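Local coordinates for iron-chelator utilization protein (Thermobifida fusca TM51, PDB 4YHB), which binds flavin-adenine dinucleotide and probably reduces ferric siderophores so that their iron can be released and used by the cell, at residues L56-P61 against R87-R92; D141-L146 against R164-T169; T9-P14 against G44-N49. All coordinates share one frame; numbering follows the deposited sequence.

Contact 1 (L56-P61 against R87-R92); sequences LWFPNP and RDYTVR. With FAD (flavin-adenine dinucleotide), chain C.
The Phe58 and Tyr89 side chains cross at about a right angle: Tyr89 CE1 lies at the edge of the Phe58 ring, near its plane, 3.7 Å from Phe58 CZ. Leu56 adds a third apolar group, its CD1 branch coming obliquely to Tyr89 CD1 at 3.7 Å. Along the opposite edge of the Tyr89 ring, at CD2 and CE2, stands the flavin, with Tyr89 CD2 3.3 Å from FAD N3. The guanidinium of Arg87 carries FAD O1P at its edge, near its plane, and that plane is turned 59° from the Phe58 ring, whose CE2 touches the Arg87 CG methylene. A bend at chi2 (-73°) turns Arg87 CD toward the phosphates.

Behind these groups the two antiparallel strands are joined by the hydrogen-bonded pair Leu56 and Arg87. Leu56 N reaches Arg87 O at 2.8 Å, and the return bond from Arg87 N to Leu56 O is more bent (144° at the hydrogen). Both belong to the closed six-stranded barrel of the FAD-binding domain, where Phe105 of strand 100-106 packs on Leu56, Phe58 and Tyr89.

The polar work faces the cofactor. Arg87 NE donates to FAD O1P at 2.7 Å and Arg87 NH2 to FAD O1A at 3.0 Å, bridging both phosphates and probably offsetting their charge. FAD O2' donates to Asp88 O, and Thr90 N donates to FAD O4 at 3.0 Å, a bond that would be expected to draw electron density toward the pyrimidine end and may help stabilise reduced flavin.

Contact 2 (D141-L146 against R164-T169); sequences DHYVLL and RDASVT
Ala166 opens the contact from the second segment, its CB 4.3 Å from Tyr143 CE2 and oblique to that ring. The phenol oxygen accepts a hydrogen bond from Ala140 N, just ahead of the strand.

Ser167 follows, and its N donates to Asp141 O in the carbonyl plane, in a nearly straight bond. Its CB sits over one face of the His142 imidazole, 3.8 Å from the ring centroid and 30° off the normal, a CH-pi contact whose shortest approach is to ND1. CG of His142 is anti to the backbone N (chi1 -168°), and the ring beyond it meets both Ser167 and Thr169. Ser167 O then accepts from Tyr143 N at 2.9 Å and lies at the edge of the Tyr143 ring.

These alternating bonds, with strand directions only 19° apart, mark a parallel pair: strands 142-147 and 167-174 are joined through helix 152-161 as a beta-alpha-beta unit of the five-stranded parallel sheet, the NAD-ferredoxin-like part of the protein.

Val168 turns to the face shared with Tyr143. Its CG1 meets Leu145 CD1 at 4.1 Å, and Ile159 of the crossover helix covers Leu145 on that face. Thr169 returns to the side of His142 and Val144. Its N donates to Tyr143 O at 2.9 Å in an almost straight bond, while its O accepts from Leu145 N at 2.8 Å. At the imidazole edge Thr169 OG1 and His142 NE2 share a hydrogen bond of 2.9 Å.

Contact 3 (T9-P14 against G44-N49); sequences TVEMYP and GLRSDN
Tyr13 is the buried centre of the contact, and Arg46 and Asp48 close round it. Arg46 CB rests over one face of the phenol ring, 3.8 Å above the plane and offset toward the rim, in a CH-pi contact. Further along the same side chain, Tyr13 CE2 stands over the centre of the guanidinium, 3.5 Å above its plane. The two planes are 53° apart, so this is a rim atom set on the guanidinium face and not a parallel stack. The bend at chi3 of Arg46 (54°) brings NE beside the rim of the tyrosine, nearest CE2.

At the ring edge the hydroxyl is gripped twice. Tyr13 OH donates to Asp48 OD2 at 2.7 Å, meeting it on the anti side and out of the carboxylate plane, and accepts a weak bond from Asp48 N. The same OD2 takes a salt bridge from Arg46 NH2 at 2.7 Å, which helps fix the guanidinium against the ring.

Glu11 forms the looser, partly exposed side. Its extended chain delivers OE2 to Arg46 NH1 at 3.0 Å, but the donor comes from above the carboxylate, 52° out of its plane. Glu11 OE1 lies 4.3 Å from Asp48 OD2, a like-charge proximity probably eased by Arg46 between them and by Tyr136 OH, which is hydrogen-bonded to OE1.

Backbone bonds of strand 9-12 to strand 133-136 hold the first segment, while Asp52 takes Ser47 OG. The arrangement is a surface salt-bridge network of Glu11, Arg46 and Asp48 built around a tyrosine, joining the N-terminal two-stranded sheet to the loop between barrel strands 32-38 and 53-57.

How the contacts relate
Along the chain the three contacts come in series, contact 3 closing first, then contact 1, then contact 2. Contacts 1 and 3 have centres about 19 Å apart and touch where Val91 CG1 packs on Ser47 OG at 3.6 Å; the loop of contact 3 leads into strand 53-57, which carries 56-61 in the flavin-binding barrel. Contact 2 lies in the parallel sheet, its centre about 30 Å from that of contact 1 and on the opposite side of the chain's centre. Helix 152-161, the crossover of contact 2, reaches back to both: Arg157 hydrogen-bonds to Val91 O and Ser47 OG. The two domains thus meet beside the flavin-binding strand.

Contact 1 (L56-P61 against R87-R92)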
loop_
_atom_site.group_PDB
_atom_site.type_symbol
_atom_site.label_atom_id
_atom_site.label_comp_id
_atom_site.label_asym_id
_atom_site.label_seq_id
_atom_site.Cartn_x
_atom_site.Cartn_y
_atom_site.Cartn_z
ATOM N N LEU A 56 -4.662 0.435 -10.593
ATOM C CA LEU A 56 -4.771 -0.711 -11.479
ATOM C C LEU A 56 -6.166 -0.788 -12.062
ATOM O O LEU A 56 -7.165 -0.685 -11.340
ATOM C CB LEU A 56 -4.442 -2.017 -10.727
ATOM C CG LEU A 56 -3.009 -2.089 -10.197
ATOM C CD1 LEU A 56 -2.746 -3.445 -9.528
ATOM C CD2 LEU A 56 -1.984 -1.824 -11.306
ATOM N N TRP A 57 -6.231 -1.013 -13.368
ATOM C CA TRP A 57 -7.494 -1.066 -14.091
ATOM C C TRP A 57 -7.797 -2.500 -14.506
ATOM O O TRP A 57 -7.059 -3.105 -15.286
ATOM C CB TRP A 57 -7.449 -0.125 -15.318
ATOM C CG TRP A 57 -7.394 1.337 -14.935
ATOM C CD1 TRP A 57 -6.450 1.949 -14.157
ATOM C CD2 TRP A 57 -8.320 2.368 -15.323
ATOM N NE1 TRP A 57 -6.736 3.297 -14.035
ATOM C CE2 TRP A 57 -7.875 3.574 -14.734
ATOM C CE3 TRP A 57 -9.474 2.390 -16.115
ATOM C CZ2 TRP A 57 -8.547 4.790 -14.916
ATOM C CZ3 TRP A 57 -10.142 3.599 -16.287
ATOM C CH2 TRP A 57 -9.673 4.778 -15.687
ATOM N N PHE A 58 -8.892 -3.033 -13.966
ATOM C CA PHE A 58 -9.202 -4.458 -14.030
ATOM C C PHE A 58 -10.255 -4.780 -15.092
ATOM O O PHE A 58 -11.104 -3.938 -15.404
ATOM C CB PHE A 58 -9.716 -4.956 -12.659
ATOM C CG PHE A 58 -8.687 -4.917 -11.550
ATOM C CD1 PHE A 58 -7.868 -6.011 -11.310
ATOM C CD2 PHE A 58 -8.547 -3.794 -10.748
ATOM C CE1 PHE A 58 -6.929 -5.991 -10.290
ATOM C CE2 PHE A 58 -7.595 -3.763 -9.721
ATOM C CZ PHE A 58 -6.789 -4.859 -9.499
ATOM N N PRO A 59 -10.240 -6.020 -15.610
ATOM C CA PRO A 59 -11.333 -6.495 -16.469
ATOM C C PRO A 59 -12.607 -6.729 -15.660
ATOM O O PRO A 59 -12.523 -6.958 -14.452
ATOM C CB PRO A 59 -10.795 -7.818 -17.022
ATOM C CG PRO A 59 -9.899 -8.317 -15.917
ATOM C CD PRO A 59 -9.219 -7.066 -15.396
ATOM N N ASN A 60 -13.765 -6.648 -16.307
ATOM C CA ASN A 60 -15.006 -7.097 -15.689
ATOM C C ASN A 60 -15.149 -8.592 -15.920
ATOM O O ASN A 60 -15.238 -9.041 -17.065
ATOM C CB ASN A 60 -16.213 -6.350 -16.252
ATOM C CG ASN A 60 -17.509 -6.707 -15.541
ATOM O OD1 ASN A 60 -17.819 -7.879 -15.324
ATOM N ND2 ASN A 60 -18.269 -5.688 -15.166
ATOM N N PRO A 61 -15.179 -9.370 -14.830
ATOM C CA PRO A 61 -15.243 -10.833 -14.901
ATOM C C PRO A 61 -16.519 -11.344 -15.565
ATOM O O PRO A 61 -16.532 -12.459 -16.090
ATOM C CB PRO A 61 -15.196 -11.249 -13.431
ATOM C CG PRO A 61 -15.774 -10.088 -12.712
ATOM C CD PRO A 61 -15.263 -8.888 -13.441
ATOM N N ARG A 87 -8.509 0.634 -8.965
ATOM C CA ARG A 87 -8.266 0.551 -7.523
ATOM C C ARG A 87 -6.817 0.917 -7.241
ATOM O O ARG A 87 -5.940 0.645 -8.066
ATOM C CB ARG A 87 -8.538 -0.867 -6.980
ATOM C CG ARG A 87 -9.894 -1.484 -7.331
ATOM C CD ARG A 87 -11.002 -0.841 -6.544
ATOM N NE ARG A 87 -12.278 -1.541 -6.674
ATOM C CZ ARG A 87 -13.283 -1.139 -7.450
ATOM N NH1 ARG A 87 -13.158 -0.048 -8.194
ATOM N NH2 ARG A 87 -14.419 -1.828 -7.473
ATOM N N ASP A 88 -6.566 1.503 -6.069
ATOM C CA ASP A 88 -5.219 1.882 -5.640
ATOM C C ASP A 88 -4.444 0.685 -5.104
ATOM O O ASP A 88 -4.941 -0.021 -4.225
ATOM C CB ASP A 88 -5.279 2.926 -4.525
ATOM C CG ASP A 88 -5.566 4.312 -5.029
ATOM O OD1 ASP A 88 -6.000 4.462 -6.191
ATOM O OD2 ASP A 88 -5.375 5.263 -4.247
ATOM N N TYR A 89 -3.224 0.490 -5.596
ATOM C CA TYR A 89 -2.314 -0.519 -5.061
ATOM C C TYR A 89 -0.910 0.070 -4.962
ATOM O O TYR A 89 -0.482 0.865 -5.806
ATOM C CB TYR A 89 -2.301 -1.797 -5.934
ATOM C CG TYR A 89 -3.517 -2.670 -5.726
ATOM C CD1 TYR A 89 -4.648 -2.506 -6.510
ATOM C CD2 TYR A 89 -3.547 -3.632 -4.708
ATOM C CE1 TYR A 89 -5.773 -3.281 -6.318
ATOM C CE2 TYR A 89 -4.682 -4.424 -4.496
ATOM C CZ TYR A 89 -5.794 -4.234 -5.311
ATOM O OH TYR A 89 -6.931 -4.984 -5.141
ATOM N N THR A 90 -0.184 -0.350 -3.937
ATOM C CA THR A 90 1.167 0.132 -3.694
ATOM C C THR A 90 2.195 -0.446 -4.669
ATOM O O THR A 90 2.096 -1.604 -5.082
ATOM C CB THR A 90 1.597 -0.200 -2.250
ATOM O OG1 THR A 90 0.695 0.440 -1.336
ATOM C CG2 THR A 90 3.043 0.261 -1.965
ATOM N N VAL A 91 3.177 0.379 -5.043
ATOM C CA VAL A 91 4.386 -0.116 -5.681
ATOM C C VAL A 91 5.218 -0.828 -4.623
ATOM O O VAL A 91 5.965 -0.186 -3.892
ATOM C CB VAL A 91 5.203 1.035 -6.328
ATOM C CG1 VAL A 91 6.488 0.489 -6.968
ATOM C CG2 VAL A 91 4.354 1.753 -7.346
ATOM N N ARG A 92 5.059 -2.145 -4.515
ATOM C CA ARG A 92 5.806 -2.924 -3.527
ATOM C C ARG A 92 7.302 -2.891 -3.818
ATOM O O ARG A 92 8.109 -2.749 -2.912
ATOM C CB ARG A 92 5.314 -4.376 -3.492
ATOM C CG ARG A 92 6.036 -5.262 -2.455
ATOM C CD ARG A 92 5.883 -4.734 -1.027
ATOM N NE ARG A 92 6.687 -5.513 -0.076
ATOM C CZ ARG A 92 7.993 -5.334 0.098
ATOM N NH1 ARG A 92 8.634 -4.428 -0.625
ATOM N NH2 ARG A 92 8.660 -6.072 0.969
HETATM P PA FAD C . -13.724 -2.875 -3.512
HETATM O O1A FAD C . -14.674 -2.943 -4.716
HETATM O O2A FAD C . -13.012 -1.474 -3.410
HETATM O O5B FAD C . -14.616 -2.988 -2.175
HETATM C C5B FAD C . -15.640 -3.912 -2.090
HETATM C C4B FAD C . -15.872 -4.282 -0.612
HETATM O O4B FAD C . -14.799 -5.006 -0.076
HETATM C C3B FAD C . -16.060 -3.107 0.251
HETATM O O3B FAD C . -17.046 -3.452 1.170
HETATM C C2B FAD C . -14.804 -2.939 0.901
HETATM O O2B FAD C . -14.893 -2.405 2.216
HETATM C C1B FAD C . -14.282 -4.309 1.009
HETATM N N9A FAD C . -12.830 -4.428 0.975
HETATM C C8A FAD C . -11.975 -3.729 0.198
HETATM N N7A FAD C . -10.727 -4.146 0.450
HETATM C C5A FAD C . -10.795 -5.144 1.361
HETATM C C6A FAD C . -9.848 -5.949 1.996
HETATM N N6A FAD C . -8.471 -5.801 1.682
HETATM N N1A FAD C . -10.250 -6.867 2.890
HETATM C C2A FAD C . -11.559 -7.019 3.187
HETATM N N3A FAD C . -12.492 -6.265 2.597
HETATM C C4A FAD C . -12.130 -5.320 1.701
HETATM N N1 FAD C . -4.488 -3.090 -1.103
HETATM C C2 FAD C . -3.704 -4.152 -1.299
HETATM O O2 FAD C . -4.169 -5.277 -1.202
HETATM N N3 FAD C . -2.389 -3.939 -1.611
HETATM C C4 FAD C . -1.873 -2.696 -1.725
HETATM O O4 FAD C . -0.692 -2.572 -2.016
HETATM C C4X FAD C . -2.668 -1.568 -1.516
HETATM N N5 FAD C . -2.194 -0.273 -1.611
HETATM C C5X FAD C . -3.032 0.772 -1.414
HETATM C C6 FAD C . -2.558 2.084 -1.518
HETATM C C7 FAD C . -3.320 3.056 -1.339
HETATM C C7M FAD C . -2.681 4.451 -1.480
HETATM C C8 FAD C . -4.532 3.018 -1.071
HETATM C C8M FAD C . -5.404 4.222 -0.849
HETATM C C9 FAD C . -5.156 1.808 -0.934
HETATM C C9A FAD C . -4.449 0.463 -1.098
HETATM N N10 FAD C . -4.876 -0.786 -1.000
HETATM C C10 FAD C . -4.025 -1.817 -1.197
HETATM C "C1'" FAD C . -6.291 -1.050 -0.659
HETATM C "C2'" FAD C . -7.143 -1.301 -1.864
HETATM O "O2'" FAD C . -7.132 -0.194 -2.675
HETATM C "C3'" FAD C . -8.595 -1.636 -1.370
HETATM O "O3'" FAD C . -8.492 -2.721 -0.503
HETATM C "C4'" FAD C . -9.618 -1.826 -2.457
HETATM O "O4'" FAD C . -10.871 -1.631 -1.954
HETATM C "C5'" FAD C . -9.597 -3.233 -3.077
HETATM O "O5'" FAD C . -10.287 -3.307 -4.302
HETATM P P FAD C . -11.487 -4.333 -4.368
HETATM O O1P FAD C . -12.030 -4.103 -5.796
HETATM O O2P FAD C . -10.880 -5.671 -3.866
HETATM O O3P FAD C . -12.838 -4.209 -3.557
#

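Contact 2 (D141-L146 against R164-T169)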
loop_
_atom_site.group_PDB
_atom_site.type_symbol
_atom_site.label_atom_id
_atom_site.label_comp_id
_atom_site.label_asym_id
_atom_site.label_seq_id
_atom_site.Cartn_x
_atom_site.Cartn_y
_atom_site.Cartn_z
ATOM N N ASP A 141 15.034 9.257 13.424
ATOM C CA ASP A 141 15.845 8.300 14.167
ATOM C C ASP A 141 15.066 7.026 14.430
ATOM O O ASP A 141 15.619 5.928 14.428
ATOM C CB ASP A 141 16.310 8.902 15.493
ATOM C CG ASP A 141 17.315 10.018 15.300
ATOM O OD1 ASP A 141 18.313 9.804 14.582
ATOM O OD2 ASP A 141 17.085 11.117 15.843
ATOM N N HIS A 142 13.774 7.182 14.677
ATOM C CA HIS A 142 12.951 6.054 15.062
ATOM C C HIS A 142 11.615 6.121 14.340
ATOM O O HIS A 142 10.884 7.110 14.437
ATOM C CB HIS A 142 12.758 6.042 16.574
ATOM C CG HIS A 142 12.167 4.776 17.109
ATOM N ND1 HIS A 142 12.714 4.102 18.180
ATOM C CD2 HIS A 142 11.059 4.082 16.755
ATOM C CE1 HIS A 142 11.979 3.037 18.451
ATOM N NE2 HIS A 142 10.966 3.004 17.604
ATOM N N TYR A 143 11.310 5.063 13.602
ATOM C CA TYR A 143 10.079 4.988 12.834
ATOM C C TYR A 143 9.090 4.061 13.516
ATOM O O TYR A 143 9.420 2.925 13.838
ATOM C CB TYR A 143 10.368 4.502 11.407
ATOM C CG TYR A 143 11.280 5.407 10.616
ATOM C CD1 TYR A 143 10.758 6.335 9.720
ATOM C CD2 TYR A 143 12.658 5.345 10.765
ATOM C CE1 TYR A 143 11.586 7.168 8.992
ATOM C CE2 TYR A 143 13.495 6.181 10.047
ATOM C CZ TYR A 143 12.951 7.088 9.160
ATOM O OH TYR A 143 13.777 7.919 8.440
ATOM N N VAL A 144 7.882 4.556 13.749
ATOM C CA VAL A 144 6.808 3.740 14.285
ATOM C C VAL A 144 5.792 3.464 13.177
ATOM O O VAL A 144 5.181 4.392 12.649
ATOM C CB VAL A 144 6.110 4.419 15.465
ATOM C CG1 VAL A 144 4.972 3.545 15.979
ATOM C CG2 VAL A 144 7.118 4.717 16.585
ATOM N N LEU A 145 5.627 2.198 12.811
ATOM C CA LEU A 145 4.758 1.840 11.686
ATOM C C LEU A 145 3.592 0.953 12.110
ATOM O O LEU A 145 3.782 -0.058 12.790
ATOM C CB LEU A 145 5.575 1.134 10.610
ATOM C CG LEU A 145 6.834 1.862 10.149
ATOM C CD1 LEU A 145 7.755 0.888 9.473
ATOM C CD2 LEU A 145 6.473 2.975 9.189
ATOM N N LEU A 146 2.387 1.345 11.719
ATOM C CA LEU A 146 1.183 0.566 11.977
ATOM C C LEU A 146 0.496 0.282 10.644
ATOM O O LEU A 146 0.383 1.170 9.784
ATOM C CB LEU A 146 0.245 1.309 12.934
ATOM C CG LEU A 146 0.878 1.748 14.261
ATOM C CD1 LEU A 146 1.114 3.242 14.267
ATOM C CD2 LEU A 146 0.007 1.344 15.433
ATOM N N ARG A 164 20.699 0.789 8.062
ATOM C CA ARG A 164 20.901 -0.172 9.146
ATOM C C ARG A 164 20.885 0.489 10.528
ATOM O O ARG A 164 20.593 -0.160 11.528
ATOM C CB ARG A 164 22.217 -0.924 8.944
ATOM N N ASP A 165 21.178 1.785 10.572
ATOM C CA ASP A 165 21.213 2.534 11.829
ATOM C C ASP A 165 19.826 2.757 12.432
ATOM O O ASP A 165 19.692 2.935 13.640
ATOM C CB ASP A 165 21.919 3.885 11.613
ATOM C CG ASP A 165 21.083 4.886 10.792
ATOM O OD1 ASP A 165 19.925 5.198 11.151
ATOM O OD2 ASP A 165 21.586 5.367 9.754
ATOM N N ALA A 166 18.806 2.784 11.575
ATOM C CA ALA A 166 17.460 3.188 11.977
ATOM C C ALA A 166 16.856 2.276 13.032
ATOM O O ALA A 166 17.114 1.078 13.050
ATOM C CB ALA A 166 16.545 3.244 10.756
ATOM N N SER A 167 16.058 2.864 13.918
ATOM C CA SER A 167 15.234 2.108 14.842
ATOM C C SER A 167 13.833 1.987 14.283
ATOM O O SER A 167 13.296 2.943 13.699
ATOM C CB SER A 167 15.182 2.773 16.222
ATOM O OG SER A 167 16.451 2.767 16.837
ATOM N N VAL A 168 13.233 0.819 14.478
ATOM C CA VAL A 168 11.893 0.548 13.981
ATOM C C VAL A 168 11.035 -0.090 15.053
ATOM O O VAL A 168 11.461 -1.031 15.724
ATOM C CB VAL A 168 11.905 -0.399 12.765
ATOM C CG1 VAL A 168 10.495 -0.568 12.216
ATOM C CG2 VAL A 168 12.832 0.107 11.699
ATOM N N THR A 169 9.830 0.431 15.219
ATOM C CA THR A 169 8.814 -0.250 16.004
ATOM C C THR A 169 7.603 -0.421 15.101
ATOM O O THR A 169 7.025 0.567 14.644
ATOM C CB THR A 169 8.430 0.529 17.279
ATOM O OG1 THR A 169 9.544 0.553 18.178
ATOM C CG2 THR A 169 7.262 -0.133 17.978
#

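Contact 3 (T9-P14 against G44-N49)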
loop_
_atom_site.group_PDB
_atom_site.type_symbol
_atom_site.label_atom_id
_atom_site.label_comp_id
_atom_site.label_asym_id
_atom_site.label_seq_id
_atom_site.Cartn_x
_atom_site.Cartn_y
_atom_site.Cartn_z
ATOM N N THR A 9 8.590 16.854 0.980
ATOM C CA THR A 9 8.568 17.354 -0.391
ATOM C C THR A 9 7.825 16.451 -1.384
ATOM O O THR A 9 8.078 15.244 -1.472
ATOM C CB THR A 9 10.002 17.558 -0.911
ATOM O OG1 THR A 9 10.778 18.250 0.081
ATOM C CG2 THR A 9 9.987 18.359 -2.208
ATOM N N VAL A 10 6.921 17.056 -2.147
ATOM C CA VAL A 10 6.184 16.350 -3.184
ATOM C C VAL A 10 6.806 16.576 -4.556
ATOM O O VAL A 10 7.161 17.700 -4.916
ATOM C CB VAL A 10 4.712 16.795 -3.222
ATOM C CG1 VAL A 10 3.987 16.165 -4.403
ATOM C CG2 VAL A 10 4.029 16.459 -1.917
ATOM N N GLU A 11 6.953 15.498 -5.314
ATOM C CA GLU A 11 7.372 15.581 -6.700
ATOM C C GLU A 11 6.334 14.908 -7.598
ATOM O O GLU A 11 5.937 13.771 -7.353
ATOM C CB GLU A 11 8.744 14.935 -6.893
ATOM C CG GLU A 11 9.122 14.759 -8.351
ATOM C CD GLU A 11 10.494 14.138 -8.548
ATOM O OE1 GLU A 11 11.075 13.631 -7.566
ATOM O OE2 GLU A 11 10.993 14.160 -9.696
ATOM N N MET A 12 5.891 15.606 -8.633
ATOM C CA MET A 12 4.927 15.030 -9.561
ATOM C C MET A 12 5.617 14.219 -10.650
ATOM O O MET A 12 6.730 14.536 -11.073
ATOM C CB MET A 12 4.058 16.125 -10.190
ATOM C CG MET A 12 3.354 17.009 -9.175
ATOM S SD MET A 12 2.222 16.107 -8.091
ATOM C CE MET A 12 0.927 15.662 -9.247
ATOM N N TYR A 13 4.951 13.155 -11.081
ATOM C CA TYR A 13 5.373 12.376 -12.241
ATOM C C TYR A 13 4.438 12.669 -13.396
ATOM O O TYR A 13 3.242 12.899 -13.179
ATOM C CB TYR A 13 5.325 10.875 -11.969
ATOM C CG TYR A 13 6.222 10.340 -10.883
ATOM C CD1 TYR A 13 5.816 9.250 -10.123
ATOM C CD2 TYR A 13 7.490 10.868 -10.658
ATOM C CE1 TYR A 13 6.628 8.723 -9.144
ATOM C CE2 TYR A 13 8.317 10.346 -9.676
ATOM C CZ TYR A 13 7.876 9.267 -8.924
ATOM O OH TYR A 13 8.673 8.729 -7.950
ATOM N N PRO A 14 4.959 12.622 -14.628
ATOM C CA PRO A 14 4.067 12.663 -15.791
ATOM C C PRO A 14 3.184 11.413 -15.863
ATOM O O PRO A 14 3.630 10.292 -15.598
ATOM C CB PRO A 14 5.028 12.737 -16.980
ATOM C CG PRO A 14 6.326 12.211 -16.474
ATOM C CD PRO A 14 6.379 12.541 -15.008
ATOM N N GLY A 44 9.937 4.419 -18.685
ATOM C CA GLY A 44 9.663 5.722 -18.114
ATOM C C GLY A 44 9.011 5.680 -16.744
ATOM O O GLY A 44 8.854 6.711 -16.089
ATOM N N LEU A 45 8.606 4.496 -16.305
ATOM C CA LEU A 45 7.979 4.386 -14.987
ATOM C C LEU A 45 8.990 4.742 -13.896
ATOM O O LEU A 45 10.147 4.343 -13.970
ATOM C CB LEU A 45 7.414 2.974 -14.768
ATOM C CG LEU A 45 6.654 2.711 -13.457
ATOM C CD1 LEU A 45 5.376 3.526 -13.409
ATOM C CD2 LEU A 45 6.347 1.218 -13.291
ATOM N N ARG A 46 8.546 5.505 -12.899
ATOM C CA ARG A 46 9.375 5.881 -11.751
ATOM C C ARG A 46 8.693 5.572 -10.416
ATOM O O ARG A 46 7.474 5.656 -10.302
ATOM C CB ARG A 46 9.702 7.377 -11.773
ATOM C CG ARG A 46 10.415 7.890 -13.004
ATOM C CD ARG A 46 10.719 9.375 -12.821
ATOM N NE ARG A 46 11.443 9.618 -11.571
ATOM C CZ ARG A 46 11.615 10.817 -11.021
ATOM N NH1 ARG A 46 11.106 11.896 -11.605
ATOM N NH2 ARG A 46 12.292 10.935 -9.884
ATOM N N SER A 47 9.490 5.259 -9.403
ATOM C CA SER A 47 8.986 5.171 -8.038
ATOM C C SER A 47 10.118 5.465 -7.071
ATOM O O SER A 47 11.072 4.699 -6.979
ATOM C CB SER A 47 8.379 3.794 -7.750
ATOM O OG SER A 47 7.991 3.702 -6.382
ATOM N N ASP A 48 10.021 6.580 -6.355
ATOM C CA ASP A 48 11.120 7.003 -5.494
ATOM C C ASP A 48 10.892 6.731 -4.004
ATOM O O ASP A 48 11.844 6.709 -3.227
ATOM C CB ASP A 48 11.397 8.496 -5.700
ATOM C CG ASP A 48 11.980 8.787 -7.065
ATOM O OD1 ASP A 48 13.155 8.439 -7.283
ATOM O OD2 ASP A 48 11.260 9.341 -7.923
ATOM N N ASN A 49 9.645 6.523 -3.598
ATOM C CA ASN A 49 9.363 6.416 -2.163
ATOM C C ASN A 49 8.374 5.309 -1.790
ATOM O O ASN A 49 7.648 4.802 -2.645
ATOM C CB ASN A 49 8.872 7.766 -1.643
ATOM C CG ASN A 49 9.982 8.804 -1.619
ATOM O OD1 ASN A 49 10.842 8.785 -0.726
ATOM N ND2 ASN A 49 9.991 9.694 -2.610
#